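Local coordinates for LPXTG cell wall surface protein (PDB 7AVK), which probably acts as a streptococcal adhesin anchored to the cell wall, its tandem SHIRT repeats (one forms this chain) setting how far it projects from the surface, at residues 56-62 with 75-81. Where two conformers were deposited one is given. Numbering follows the deposited sequence.
Sequences WSFKSYD and FVGTWEF. With IS8 (isothiocyanate), chain C.
Start on the aromatic face of this antiparallel pair, strands 56-61 and 75-81 in the mixed sheet of the SHIRT domain, a member of the ubiquitin clan. Phe58 (chi1 t) sets its CB over the face of the Trp79 (m) indole in a CH-pi contact, 3.8 Å from the centroid of the six-membered ring; Phe81 (t) CB does the same on Trp56 (m), at 3.6 Å. Tyr61 and Phe58 flank Gly77, where a CB would clash with both rings. Axes run at 144°, 4.5 Å apart at closest. Trp56-Phe81, Phe58-Trp79 and Tyr61-Gly77 are non-hydrogen-bonded pairs; Ser57-Glu80 is hydrogen-bonded, Ser57 N to Glu80 O 2.9 Å, Glu80 N to Ser57 O 2.8 Å. A beta bulge then sets Lys59 (phi/psi -80/-65) and Ser60 (-178/167) opposite Thr78: Lys59 N reaches Thr78 O at 2.8 Å, Thr78 N reaches Ser60 O at 3.1 Å. Beside it sits isothiocyanate, its S 3.5 Å from Tyr61 N; Gln43 hydrogen-bonds to the ligand. On the face that carries Thr78, away from the aromatic rings, a water joins Thr78 OG1 (2.7 Å) to Val76 O (2.8 Å). Where the strand ends, Asp62 N donates to Val76 O (2.9 Å), and Asp62 OD1 accepts from Val76 N at 3.0 Å.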
loop_
_atom_site.group_PDB
_atom_site.type_symbol
_atom_site.label_atom_id
_atom_site.label_comp_id
_atom_site.label_asym_id
_atom_site.label_seq_id
_atom_site.Cartn_x
_atom_site.Cartn_y
_atom_site.Cartn_z
ATOM N N TRP A 56 11.560 8.779 -4.018
ATOM C CA TRP A 56 10.477 8.250 -3.182
ATOM C C TRP A 56 10.882 6.829 -2.801
ATOM O O TRP A 56 11.212 6.034 -3.699
ATOM C CB TRP A 56 9.161 8.240 -3.931
ATOM C CG TRP A 56 8.552 9.586 -4.081
ATOM C CD1 TRP A 56 8.633 10.393 -5.164
ATOM C CD2 TRP A 56 7.725 10.265 -3.118
ATOM N NE1 TRP A 56 7.899 11.510 -4.938
ATOM C CE2 TRP A 56 7.328 11.474 -3.699
ATOM C CE3 TRP A 56 7.277 9.961 -1.827
ATOM C CZ2 TRP A 56 6.505 12.384 -3.037
ATOM C CZ3 TRP A 56 6.426 10.835 -1.184
ATOM C CH2 TRP A 56 6.056 12.042 -1.782
ATOM N N SER A 57 10.841 6.511 -1.514
ATOM C CA SER A 57 11.222 5.181 -1.018
ATOM C C SER A 57 10.021 4.588 -0.299
ATOM O O SER A 57 9.427 5.266 0.537
ATOM C CB SER A 57 12.403 5.254 -0.098
ATOM O OG SER A 57 13.516 5.815 -0.752
ATOM N N PHE A 58 9.706 3.342 -0.579
ATOM C CA PHE A 58 8.588 2.679 0.090
ATOM C C PHE A 58 9.074 2.290 1.470
ATOM O O PHE A 58 10.065 1.539 1.612
ATOM C CB PHE A 58 8.131 1.426 -0.644
ATOM C CG PHE A 58 6.924 0.810 0.007
ATOM C CD1 PHE A 58 5.755 1.534 0.080
ATOM C CD2 PHE A 58 6.929 -0.472 0.530
ATOM C CE1 PHE A 58 4.634 1.003 0.660
ATOM C CE2 PHE A 58 5.793 -1.001 1.117
ATOM C CZ PHE A 58 4.643 -0.258 1.184
ATOM N N LYS A 59 8.410 2.786 2.509
ATOM C CA LYS A 59 8.783 2.411 3.910
ATOM C C LYS A 59 8.205 0.986 4.353
ATOM O O LYS A 59 8.898 -0.106 4.491
ATOM C CB LYS A 59 8.323 3.520 4.864
ATOM C CG LYS A 59 8.655 3.328 6.337
ATOM C CD LYS A 59 8.489 4.603 7.136
ATOM C CE LYS A 59 8.457 4.377 8.632
ATOM N NZ LYS A 59 8.668 5.636 9.386
ATOM N N SER A 60 6.886 0.939 4.411
ATOM C CA SER A 60 6.163 -0.265 4.855
ATOM C C SER A 60 4.676 -0.010 4.762
ATOM O O SER A 60 4.240 1.125 4.602
ATOM C CB SER A 60 6.470 -0.605 6.339
ATOM O OG SER A 60 6.196 0.519 7.131
ATOM N N TYR A 61 3.940 -1.085 4.874
ATOM C CA TYR A 61 2.549 -1.005 5.211
ATOM C C TYR A 61 2.372 -0.881 6.730
ATOM O O TYR A 61 3.255 -1.252 7.531
ATOM C CB TYR A 61 1.793 -2.243 4.704
ATOM C CG TYR A 61 1.729 -2.274 3.175
ATOM C CD1 TYR A 61 0.821 -1.462 2.502
ATOM C CD2 TYR A 61 2.551 -3.077 2.430
ATOM C CE1 TYR A 61 0.724 -1.463 1.126
ATOM C CE2 TYR A 61 2.480 -3.106 1.042
ATOM C CZ TYR A 61 1.554 -2.304 0.391
ATOM O OH TYR A 61 1.457 -2.273 -0.983
ATOM N N ASP A 62 1.182 -0.397 7.120
ATOM C CA ASP A 62 0.763 -0.135 8.512
ATOM C C ASP A 62 0.672 -1.407 9.332
ATOM O O ASP A 62 0.805 -1.389 10.536
ATOM C CB ASP A 62 -0.623 0.579 8.496
ATOM C CG ASP A 62 -1.833 -0.322 8.012
ATOM O OD1 ASP A 62 -1.791 -0.984 6.948
ATOM O OD2 ASP A 62 -2.812 -0.430 8.816
ATOM N N PHE A 75 -4.856 -2.068 3.613
ATOM C CA PHE A 75 -3.455 -1.878 3.979
ATOM C C PHE A 75 -3.004 -0.520 3.440
ATOM O O PHE A 75 -3.179 -0.232 2.261
ATOM C CB PHE A 75 -2.607 -2.984 3.333
ATOM C CG PHE A 75 -2.901 -4.338 3.889
ATOM C CD1 PHE A 75 -2.455 -4.682 5.169
ATOM C CD2 PHE A 75 -3.564 -5.296 3.131
ATOM C CE1 PHE A 75 -2.699 -5.961 5.720
ATOM C CE2 PHE A 75 -3.779 -6.595 3.666
ATOM C CZ PHE A 75 -3.368 -6.892 4.958
ATOM N N VAL A 76 -2.407 0.285 4.328
ATOM C CA VAL A 76 -1.932 1.638 3.993
ATOM C C VAL A 76 -0.414 1.588 3.931
ATOM O O VAL A 76 0.252 1.233 4.919
ATOM C CB VAL A 76 -2.414 2.649 5.028
ATOM C CG1 VAL A 76 -1.830 4.027 4.702
ATOM C CG2 VAL A 76 -3.948 2.696 5.055
ATOM N N GLY A 77 0.130 1.923 2.763
ATOM C CA GLY A 77 1.561 1.912 2.530
ATOM C C GLY A 77 2.096 3.337 2.461
ATOM O O GLY A 77 1.555 4.167 1.754
ATOM N N THR A 78 3.217 3.627 3.159
ATOM C CA THR A 78 3.789 4.941 3.279
ATOM C C THR A 78 5.052 5.011 2.424
ATOM O O THR A 78 5.913 4.105 2.523
ATOM C CB THR A 78 4.148 5.227 4.733
ATOM O OG1 THR A 78 2.939 5.243 5.490
ATOM C CG2 THR A 78 4.853 6.549 4.892
ATOM N N TRP A 79 5.134 6.087 1.639
ATOM C CA TRP A 79 6.326 6.393 0.820
ATOM C C TRP A 79 6.967 7.596 1.487
ATOM O O TRP A 79 6.274 8.474 1.807
ATOM C CB TRP A 79 5.941 6.618 -0.631
ATOM C CG TRP A 79 5.492 5.392 -1.350
ATOM C CD1 TRP A 79 4.276 4.785 -1.265
ATOM C CD2 TRP A 79 6.263 4.641 -2.303
ATOM N NE1 TRP A 79 4.241 3.707 -2.105
ATOM C CE2 TRP A 79 5.439 3.594 -2.755
ATOM C CE3 TRP A 79 7.552 4.762 -2.824
ATOM C CZ2 TRP A 79 5.876 2.658 -3.691
ATOM C CZ3 TRP A 79 7.983 3.847 -3.753
ATOM C CH2 TRP A 79 7.154 2.810 -4.176
ATOM N N GLU A 80 8.275 7.690 1.489
ATOM C CA GLU A 80 9.000 8.860 2.024
ATOM C C GLU A 80 9.737 9.540 0.875
ATOM O O GLU A 80 10.313 8.884 0.120
ATOM C CB GLU A 80 9.994 8.439 3.098
ATOM C CG GLU A 80 9.399 7.631 4.239
ATOM C CD GLU A 80 8.548 8.402 5.231
ATOM O OE1 GLU A 80 8.486 9.635 5.134
ATOM O OE2 GLU A 80 7.956 7.755 6.106
ATOM N N PHE A 81 9.799 10.841 0.835
ATOM C CA PHE A 81 10.508 11.607 -0.190
ATOM C C PHE A 81 11.777 12.225 0.382
ATOM O O PHE A 81 11.747 12.792 1.483
ATOM C CB PHE A 81 9.633 12.748 -0.717
ATOM C CG PHE A 81 10.260 13.555 -1.789
ATOM C CD1 PHE A 81 10.421 13.035 -3.071
ATOM C CD2 PHE A 81 10.689 14.850 -1.522
ATOM C CE1 PHE A 81 10.999 13.790 -4.076
ATOM C CE2 PHE A 81 11.256 15.620 -2.540
ATOM C CZ PHE A 81 11.412 15.068 -3.820
HETATM S S IS8 C . 4.720 -4.404 5.468
HETATM C C IS8 C . 5.853 -4.238 4.461
HETATM N N IS8 C . 6.693 -3.963 3.531
HETATM O O HOH W 1 1.894 2.918 6.357
#